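Side-chain contacts in arabinan endo-1,5-alpha-l-arabinosidase A (PDB 1GYH), which hydrolyses the alpha-1,5-arabinofuranosyl bonds of linear arabinan, releasing almost exclusively arabinotriose, and so helps degrade the plant cell wall: residues Y20-G25 / K98-A103; K54-S59 / T89-V94; A134-Q139 / D201-F206. All coordinates share one frame; numbering follows the deposited sequence. Where two conformers were deposited one is given.

Contact 1: Y20-G25 / K98-A103; sequences YLFSTG and KTLNPA
Leu100 lies over one face of the Tyr20 ring and reaches the edge of the Phe22 ring. Its CB sits 3.5 Å from the centroid of the Tyr20 ring and only 8° off the ring normal, a CH-pi contact centred on the aromatic face. The two side chains run past each other in opposite directions, so that the far end of the leucine comes back toward the base of the tyrosine, with Leu100 CD1 3.6 Å from Tyr20 CD1. The same methyl lies in the plane of the Phe22 ring, at its edge, and is 4.0 Å from Phe22 CZ. In both aromatic residues CG is anti to the carbonyl carbon (chi1 -70° for Tyr20, -55° for Phe22). Tyr20 starts out toward the loop, whereas Phe22 gets there only with the far end of its ring, and the leucine meets a face of one and an edge of the other.

Leu100 O is on the same side of the Tyr20 ring as Leu100 CB and lies 3.2 Å from Tyr20 CE2. The phenol oxygen ends beside the next peptide, but at 3.6 Å Tyr20 OH and Asn101 N are too far apart for a hydrogen bond. Beyond that, Asn101 OD1 accepts from Ala103 N at 3.1 Å in an Asx turn that shapes the loop.

In the five-bladed propeller this joins strand 18-23 of one blade to the loop between strands 90-97 and 110-118 of the next. Glu15, on neighbouring strand 11-15, receives Leu100 N and the Thr99 hydroxyl, giving the loop a polar hold beside the apolar one. Across the contact itself, attraction rests on dispersion and the aromatic face, which suits a buried seam between blades.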
loop_
_atom_site.group_PDB
_atom_site.type_symbol
_atom_site.label_atom_id
_atom_site.label_comp_id
_atom_site.label_asym_id
_atom_site.label_seq_id
_atom_site.Cartn_x
_atom_site.Cartn_y
_atom_site.Cartn_z
ATOM N N TYR A 20 8.570 4.354 12.301
ATOM C CA TYR A 20 7.146 4.711 12.355
ATOM C C TYR A 20 6.380 3.779 11.451
ATOM O O TYR A 20 6.858 3.425 10.338
ATOM C CB TYR A 20 6.884 6.166 11.970
ATOM C CG TYR A 20 7.392 7.116 13.013
ATOM C CD1 TYR A 20 8.722 7.529 13.005
ATOM C CD2 TYR A 20 6.580 7.558 14.061
ATOM C CE1 TYR A 20 9.189 8.367 13.970
ATOM C CE2 TYR A 20 7.059 8.398 15.046
ATOM C CZ TYR A 20 8.358 8.803 15.005
ATOM O OH TYR A 20 8.866 9.619 15.966
ATOM N N LEU A 21 5.195 3.384 11.927
ATOM C CA LEU A 21 4.341 2.436 11.243
ATOM C C LEU A 21 2.930 3.063 11.088
ATOM O O LEU A 21 2.376 3.654 12.035
ATOM C CB LEU A 21 4.259 1.154 12.048
ATOM C CG LEU A 21 3.163 0.101 11.752
ATOM C CD1 LEU A 21 3.394 -0.642 10.427
ATOM C CD2 LEU A 21 3.097 -0.906 12.896
ATOM N N PHE A 22 2.399 2.966 9.887
ATOM C CA PHE A 22 1.120 3.571 9.513
ATOM C C PHE A 22 0.187 2.469 9.049
ATOM O O PHE A 22 0.543 1.629 8.224
ATOM C CB PHE A 22 1.267 4.618 8.402
ATOM C CG PHE A 22 2.250 5.701 8.693
ATOM C CD1 PHE A 22 3.635 5.442 8.696
ATOM C CD2 PHE A 22 1.818 6.991 8.991
ATOM C CE1 PHE A 22 4.544 6.463 8.948
ATOM C CE2 PHE A 22 2.741 8.016 9.298
ATOM C CZ PHE A 22 4.109 7.747 9.273
ATOM N N SER A 23 -1.060 2.515 9.540
ATOM C CA SER A 23 -2.062 1.501 9.239
ATOM C C SER A 23 -3.407 2.149 8.855
ATOM O O SER A 23 -3.759 3.255 9.318
ATOM C CB SER A 23 -2.256 0.595 10.467
ATOM O OG SER A 23 -3.332 -0.347 10.299
ATOM N N THR A 24 -4.140 1.452 7.999
ATOM C CA THR A 24 -5.587 1.664 7.873
ATOM C C THR A 24 -6.220 1.767 9.261
ATOM O O THR A 24 -5.878 1.020 10.170
ATOM C CB THR A 24 -6.192 0.488 7.088
ATOM O OG1 THR A 24 -5.790 0.590 5.706
ATOM C CG2 THR A 24 -7.773 0.530 7.091
ATOM N N GLY A 25 -7.121 2.722 9.435
ATOM C CA GLY A 25 -7.789 2.933 10.713
ATOM C C GLY A 25 -8.293 4.373 10.873
ATOM O O GLY A 25 -8.086 5.211 9.988
ATOM N N LYS A 98 6.254 18.270 9.055
ATOM C CA LYS A 98 7.704 18.495 9.187
ATOM C C LYS A 98 8.438 17.403 9.962
ATOM O O LYS A 98 9.647 17.241 9.801
ATOM C CB LYS A 98 7.983 19.819 9.903
ATOM C CG LYS A 98 7.458 21.107 9.239
ATOM C CD LYS A 98 7.450 22.259 10.265
ATOM C CE LYS A 98 6.929 23.622 9.791
ATOM N NZ LYS A 98 6.952 24.722 10.919
ATOM N N THR A 99 7.727 16.662 10.809
ATOM C CA THR A 99 8.336 15.623 11.628
ATOM C C THR A 99 7.310 14.565 12.008
ATOM O O THR A 99 6.127 14.766 11.802
ATOM C CB THR A 99 8.999 16.259 12.870
ATOM O OG1 THR A 99 9.662 15.259 13.651
ATOM C CG2 THR A 99 7.968 16.850 13.807
ATOM N N LEU A 100 7.763 13.432 12.531
ATOM C CA LEU A 100 6.874 12.334 12.940
ATOM C C LEU A 100 6.770 12.169 14.472
ATOM O O LEU A 100 5.962 11.382 14.934
ATOM C CB LEU A 100 7.323 11.017 12.301
ATOM C CG LEU A 100 7.214 10.951 10.756
ATOM C CD1 LEU A 100 7.531 9.561 10.230
ATOM C CD2 LEU A 100 5.817 11.416 10.241
ATOM N N ASN A 101 7.596 12.885 15.230
ATOM C CA ASN A 101 7.556 12.888 16.698
ATOM C C ASN A 101 6.458 13.836 17.231
ATOM O O ASN A 101 6.566 15.033 17.146
ATOM C CB ASN A 101 8.935 13.316 17.276
ATOM C CG ASN A 101 8.988 13.298 18.788
ATOM O OD1 ASN A 101 8.009 12.978 19.474
ATOM N ND2 ASN A 101 10.149 13.678 19.334
ATOM N N PRO A 102 5.418 13.297 17.827
ATOM C CA PRO A 102 4.308 14.146 18.312
ATOM C C PRO A 102 4.621 15.121 19.473
ATOM O O PRO A 102 3.856 16.069 19.688
ATOM C CB PRO A 102 3.223 13.104 18.685
ATOM C CG PRO A 102 3.996 11.829 19.012
ATOM C CD PRO A 102 5.199 11.856 18.070
ATOM N N ALA A 103 5.725 14.906 20.196
ATOM C CA ALA A 103 6.211 15.819 21.236
ATOM C C ALA A 103 6.975 16.987 20.633
ATOM O O ALA A 103 7.204 17.984 21.294
ATOM C CB ALA A 103 7.114 15.061 22.260
#

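Contact 2: K54-S59 / T89-V94; sequences KRVSPS and TSAIGV
Val56, the last residue of the short helix 53-56, brings its CA to 6.2 Å from that of Thr89, the closest CA pair of the two segments, and the chain leaves helical geometry immediately afterwards at Ser57. The valine side chain carries most of the contact, with its two methyls dividing the work. CG1, anti to the backbone N (chi1 168°), rests on the backbone of Ser90, between the peptides that flank it, 3.8 Å from both Ser90 N and Ser90 C. CG2 takes the next step along the strand and meets the methyl of Ala91, 4.1 Å from its CB. The carbonyl of Val56 points toward Thr89, with Val56 O 3.7 Å from Thr89 CB.

Ser90 turns its side chain away from the helix, where its hydroxyl is hydrogen-bonded to Ser83 OG and to Asn126 OD1. Asn126 probably binds substrate, so Ser90 is probably a second-shell residue of the substrate site. Trp52, just before the helix, also touches Ala91.

The helix belongs to the connection between strands 38-44 and 63-72, and here it is laid on strand 90-97 of the following blade. Dispersion is the main chemistry: valine methyls press on the Ser90-Ala91 backbone, and the carbonyl O of Thr89 beside it is buried with no partner in the model, a probable small polar cost of the packing.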
loop_
_atom_site.group_PDB
_atom_site.type_symbol
_atom_site.label_atom_id
_atom_site.label_comp_id
_atom_site.label_asym_id
_atom_site.label_seq_id
_atom_site.Cartn_x
_atom_site.Cartn_y
_atom_site.Cartn_z
ATOM N N LYS A 54 -16.711 13.347 3.509
ATOM C CA LYS A 54 -18.144 13.024 3.399
ATOM C C LYS A 54 -18.754 13.357 2.050
ATOM O O LYS A 54 -19.696 12.688 1.611
ATOM C CB LYS A 54 -18.954 13.662 4.533
ATOM C CG LYS A 54 -18.880 12.877 5.810
ATOM C CD LYS A 54 -19.911 13.367 6.821
ATOM C CE LYS A 54 -19.800 12.627 8.134
ATOM N NZ LYS A 54 -18.839 13.279 9.062
ATOM N N ARG A 55 -18.213 14.344 1.355
ATOM C CA ARG A 55 -18.726 14.626 0.035
ATOM C C ARG A 55 -18.319 13.583 -0.998
ATOM O O ARG A 55 -19.103 13.264 -1.875
ATOM C CB ARG A 55 -18.448 16.081 -0.370
ATOM C CG ARG A 55 -17.424 16.255 -1.373
ATOM C CD ARG A 55 -17.881 16.293 -2.806
ATOM N NE ARG A 55 -16.631 16.471 -3.506
ATOM C CZ ARG A 55 -16.009 15.547 -4.169
ATOM N NH1 ARG A 55 -16.571 14.366 -4.368
ATOM N NH2 ARG A 55 -14.847 15.840 -4.697
ATOM N N VAL A 56 -17.133 12.997 -0.874
ATOM C CA VAL A 56 -16.757 11.894 -1.728
ATOM C C VAL A 56 -17.546 10.616 -1.320
ATOM O O VAL A 56 -18.071 9.888 -2.184
ATOM C CB VAL A 56 -15.209 11.642 -1.665
ATOM C CG1 VAL A 56 -14.847 10.313 -2.323
ATOM C CG2 VAL A 56 -14.432 12.810 -2.325
ATOM N N SER A 57 -17.615 10.354 -0.013
ATOM C CA SER A 57 -18.234 9.136 0.565
ATOM C C SER A 57 -19.298 9.523 1.616
ATOM O O SER A 57 -18.985 9.694 2.789
ATOM C CB SER A 57 -17.159 8.254 1.220
ATOM O OG SER A 57 -17.653 6.993 1.638
ATOM N N PRO A 58 -20.550 9.740 1.205
ATOM C CA PRO A 58 -21.569 10.220 2.160
ATOM C C PRO A 58 -21.689 9.371 3.445
ATOM O O PRO A 58 -21.887 9.953 4.509
ATOM C CB PRO A 58 -22.894 10.204 1.336
ATOM C CG PRO A 58 -22.492 10.236 -0.092
ATOM C CD PRO A 58 -21.086 9.604 -0.162
ATOM N N SER A 59 -21.542 8.051 3.345
ATOM C CA SER A 59 -21.565 7.150 4.518
ATOM C C SER A 59 -20.200 6.909 5.195
ATOM O O SER A 59 -20.044 5.988 5.991
ATOM C CB SER A 59 -22.112 5.796 4.096
ATOM O OG SER A 59 -21.163 5.113 3.284
ATOM N N THR A 89 -16.610 5.221 -5.397
ATOM C CA THR A 89 -16.731 6.590 -4.891
ATOM C C THR A 89 -15.566 6.795 -3.902
ATOM O O THR A 89 -15.687 6.529 -2.677
ATOM C CB THR A 89 -18.047 6.795 -4.157
ATOM O OG1 THR A 89 -18.201 5.801 -3.111
ATOM C CG2 THR A 89 -19.293 6.632 -5.131
ATOM N N SER A 90 -14.427 7.219 -4.449
ATOM C CA SER A 90 -13.147 7.159 -3.717
ATOM C C SER A 90 -12.230 8.288 -4.138
ATOM O O SER A 90 -12.345 8.832 -5.245
ATOM C CB SER A 90 -12.380 5.861 -4.016
ATOM O OG SER A 90 -13.191 4.710 -3.842
ATOM N N ALA A 91 -11.326 8.635 -3.240
ATOM C CA ALA A 91 -10.306 9.627 -3.545
ATOM C C ALA A 91 -9.079 9.398 -2.661
ATOM O O ALA A 91 -9.195 8.969 -1.481
ATOM C CB ALA A 91 -10.819 11.058 -3.337
ATOM N N ILE A 92 -7.930 9.728 -3.250
ATOM C CA ILE A 92 -6.648 9.754 -2.539
ATOM C C ILE A 92 -6.282 11.177 -2.198
ATOM O O ILE A 92 -6.253 12.064 -3.066
ATOM C CB ILE A 92 -5.551 9.054 -3.384
ATOM C CG1 ILE A 92 -5.833 7.569 -3.499
ATOM C CG2 ILE A 92 -4.179 9.288 -2.757
ATOM C CD1 ILE A 92 -5.134 6.880 -4.721
ATOM N N GLY A 93 -6.053 11.398 -0.910
ATOM C CA GLY A 93 -5.593 12.654 -0.388
ATOM C C GLY A 93 -4.125 12.602 0.062
ATOM O O GLY A 93 -3.531 11.536 0.125
ATOM N N VAL A 94 -3.576 13.754 0.385
ATOM C CA VAL A 94 -2.255 13.801 1.022
ATOM C C VAL A 94 -2.165 14.870 2.097
ATOM O O VAL A 94 -2.618 16.002 1.902
ATOM C CB VAL A 94 -1.123 13.936 -0.050
ATOM C CG1 VAL A 94 -1.191 15.222 -0.784
ATOM C CG2 VAL A 94 0.266 13.739 0.598
#

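Contact 3: A134-Q139 / D201-F206; sequences ADDHGQ and DYYYLF
Asp135 folds the hairpin loop between strands 131-134 and 140-144 into an Asx turn, and Tyr203, from strand 202-209 of the next propeller blade, ends against the outside of that turn. The tyrosine arrives phenol first: Tyr203 OH is 3.3 Å from Asp135 CA and 3.6 Å from Asp135 CB. Ala134 O lies in the plane of the ring, at its edge, 3.9 Å from Tyr203 CE2.

A water molecule bridges the seam. It lies in the ring plane, 2.7 Å from Tyr203 OH, and accepts the backbone N-H of Asp136, whose N is 3.1 Å away. The Asp136 carboxylate crosses the phenol at a slant, their planes 52° apart, but its charge is directed to Arg198 on strand 191-199, with which it forms a salt bridge.

Inside the loop the Asp135 carboxylate is tightly held. With chi1 at 70°, its CG stands between the backbone N and the carbonyl carbon, facing back into the turn. OD1 accepts from His137 N at 2.8 Å and from Gln139 N at 3.1 Å, the two donors coming from opposite faces of the carboxylate plane. OD2 presents its syn lone pair to Gln139 NE2 at 3.0 Å, and Trp141 NE1 also donates to it.

Four N-H donors around this group probably favour its charged form and help hold the turn in shape. Between the two segments the polar link is the shared water, a connection suited to a partly buried boundary between blades.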
loop_
_atom_site.group_PDB
_atom_site.type_symbol
_atom_site.label_atom_id
_atom_site.label_comp_id
_atom_site.label_asym_id
_atom_site.label_seq_id
_atom_site.Cartn_x
_atom_site.Cartn_y
_atom_site.Cartn_z
ATOM N N ALA A 134 10.068 7.115 -7.180
ATOM C CA ALA A 134 10.846 7.999 -8.013
ATOM C C ALA A 134 11.679 7.215 -9.029
ATOM O O ALA A 134 12.082 6.083 -8.755
ATOM C CB ALA A 134 11.752 8.870 -7.190
ATOM N N ASP A 135 11.943 7.854 -10.171
ATOM C CA ASP A 135 12.756 7.271 -11.239
ATOM C C ASP A 135 14.162 7.879 -11.283
ATOM O O ASP A 135 14.515 8.646 -10.401
ATOM C CB ASP A 135 12.005 7.298 -12.596
ATOM C CG ASP A 135 11.822 8.674 -13.205
ATOM O OD1 ASP A 135 12.549 9.651 -12.871
ATOM O OD2 ASP A 135 10.948 8.836 -14.109
ATOM N N ASP A 136 14.948 7.542 -12.308
ATOM C CA ASP A 136 16.317 8.035 -12.423
ATOM C C ASP A 136 16.428 9.417 -13.086
ATOM O O ASP A 136 17.540 9.910 -13.292
ATOM C CB ASP A 136 17.140 7.067 -13.290
ATOM C CG ASP A 136 17.569 5.826 -12.559
ATOM O OD1 ASP A 136 17.349 5.629 -11.345
ATOM O OD2 ASP A 136 18.158 4.939 -13.165
ATOM N N HIS A 137 15.292 9.996 -13.487
ATOM C CA HIS A 137 15.229 11.202 -14.306
ATOM C C HIS A 137 14.569 12.359 -13.554
ATOM O O HIS A 137 14.006 13.246 -14.186
ATOM C CB HIS A 137 14.434 10.935 -15.601
ATOM C CG HIS A 137 14.895 9.724 -16.351
ATOM N ND1 HIS A 137 16.131 9.669 -16.962
ATOM C CD2 HIS A 137 14.326 8.502 -16.534
ATOM C CE1 HIS A 137 16.295 8.476 -17.512
ATOM N NE2 HIS A 137 15.214 7.750 -17.276
ATOM N N GLY A 138 14.633 12.355 -12.230
ATOM C CA GLY A 138 14.109 13.470 -11.449
ATOM C C GLY A 138 12.567 13.511 -11.317
ATOM O O GLY A 138 11.998 14.562 -10.921
ATOM N N GLN A 139 11.885 12.424 -11.664
ATOM C CA GLN A 139 10.406 12.430 -11.696
ATOM C C GLN A 139 9.861 11.552 -10.570
ATOM O O GLN A 139 10.511 10.578 -10.165
ATOM C CB GLN A 139 9.881 11.965 -13.063
ATOM C CG GLN A 139 10.375 12.817 -14.232
ATOM C CD GLN A 139 9.919 12.316 -15.632
ATOM O OE1 GLN A 139 9.368 13.100 -16.411
ATOM N NE2 GLN A 139 10.202 11.048 -15.958
ATOM N N ASP A 201 18.946 -3.452 -11.562
ATOM C CA ASP A 201 18.572 -2.854 -12.839
ATOM C C ASP A 201 17.044 -2.845 -13.119
ATOM O O ASP A 201 16.613 -2.380 -14.184
ATOM C CB ASP A 201 19.275 -3.578 -13.995
ATOM C CG ASP A 201 20.792 -3.501 -13.900
ATOM O OD1 ASP A 201 21.338 -2.473 -13.403
ATOM O OD2 ASP A 201 21.504 -4.438 -14.305
ATOM N N TYR A 202 16.241 -3.299 -12.169
ATOM C CA TYR A 202 14.809 -3.411 -12.379
ATOM C C TYR A 202 13.972 -2.705 -11.318
ATOM O O TYR A 202 14.405 -2.530 -10.161
ATOM C CB TYR A 202 14.403 -4.868 -12.367
ATOM C CG TYR A 202 14.834 -5.672 -13.554
ATOM C CD1 TYR A 202 14.087 -5.690 -14.720
ATOM C CD2 TYR A 202 15.992 -6.454 -13.501
ATOM C CE1 TYR A 202 14.481 -6.458 -15.803
ATOM C CE2 TYR A 202 16.381 -7.236 -14.588
ATOM C CZ TYR A 202 15.629 -7.220 -15.724
ATOM O OH TYR A 202 16.002 -7.976 -16.802
ATOM N N TYR A 203 12.765 -2.307 -11.760
ATOM C CA TYR A 203 11.668 -1.946 -10.875
ATOM C C TYR A 203 10.817 -3.195 -10.652
ATOM O O TYR A 203 10.448 -3.870 -11.613
ATOM C CB TYR A 203 10.808 -0.841 -11.476
ATOM C CG TYR A 203 11.489 0.489 -11.558
ATOM C CD1 TYR A 203 12.329 0.789 -12.634
ATOM C CD2 TYR A 203 11.345 1.444 -10.553
ATOM C CE1 TYR A 203 12.984 2.016 -12.711
ATOM C CE2 TYR A 203 12.003 2.655 -10.618
ATOM C CZ TYR A 203 12.812 2.942 -11.702
ATOM O OH TYR A 203 13.480 4.142 -11.786
ATOM N N TYR A 204 10.513 -3.497 -9.400
ATOM C CA TYR A 204 9.658 -4.643 -9.074
ATOM C C TYR A 204 8.279 -4.159 -8.593
ATOM O O TYR A 204 8.192 -3.422 -7.618
ATOM C CB TYR A 204 10.274 -5.557 -8.018
ATOM C CG TYR A 204 11.542 -6.246 -8.529
ATOM C CD1 TYR A 204 12.752 -5.557 -8.584
ATOM C CD2 TYR A 204 11.511 -7.557 -8.986
ATOM C CE1 TYR A 204 13.915 -6.191 -9.062
ATOM C CE2 TYR A 204 12.685 -8.187 -9.497
ATOM C CZ TYR A 204 13.864 -7.505 -9.520
ATOM O OH TYR A 204 14.998 -8.119 -10.040
ATOM N N LEU A 205 7.236 -4.628 -9.276
ATOM C CA LEU A 205 5.829 -4.312 -8.930
ATOM C C LEU A 205 5.267 -5.472 -8.167
ATOM O O LEU A 205 5.151 -6.593 -8.708
ATOM C CB LEU A 205 4.999 -4.051 -10.196
ATOM C CG LEU A 205 3.461 -3.940 -9.988
ATOM C CD1 LEU A 205 3.132 -2.847 -9.044
ATOM C CD2 LEU A 205 2.796 -3.731 -11.324
ATOM N N PHE A 206 4.950 -5.222 -6.902
ATOM C CA PHE A 206 4.236 -6.159 -6.078
ATOM C C PHE A 206 2.713 -5.819 -6.132
ATOM O O PHE A 206 2.346 -4.665 -6.169
ATOM C CB PHE A 206 4.690 -6.047 -4.606
ATOM C CG PHE A 206 6.166 -6.324 -4.382
ATOM C CD1 PHE A 206 6.617 -7.596 -4.128
ATOM C CD2 PHE A 206 7.091 -5.294 -4.417
ATOM C CE1 PHE A 206 7.980 -7.851 -3.955
ATOM C CE2 PHE A 206 8.462 -5.558 -4.235
ATOM C CZ PHE A 206 8.883 -6.817 -3.980
HETATM O O HOH W 1 14.477 5.048 -14.086
#

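Contacts 1 and 3 both bring a loop of one sheet to a tyrosine on a strand of a neighbouring sheet, yet they use the ring differently: by its face in the buried contact 1, by its hydroxyl and a water in the partly buried contact 3. Contact 2 is also buried and apolar, but lacks aromatic rings across it and sets a short helix against a strand. Strand 90-97 ties contacts 1 and 2 together: its beginning packs in contact 2 and the loop after it enters contact 1; contact 2 is nested within the chain loop that contact 1 closes. Contact 3 follows later, its centre 26 and 29 Å from theirs, in two other blades.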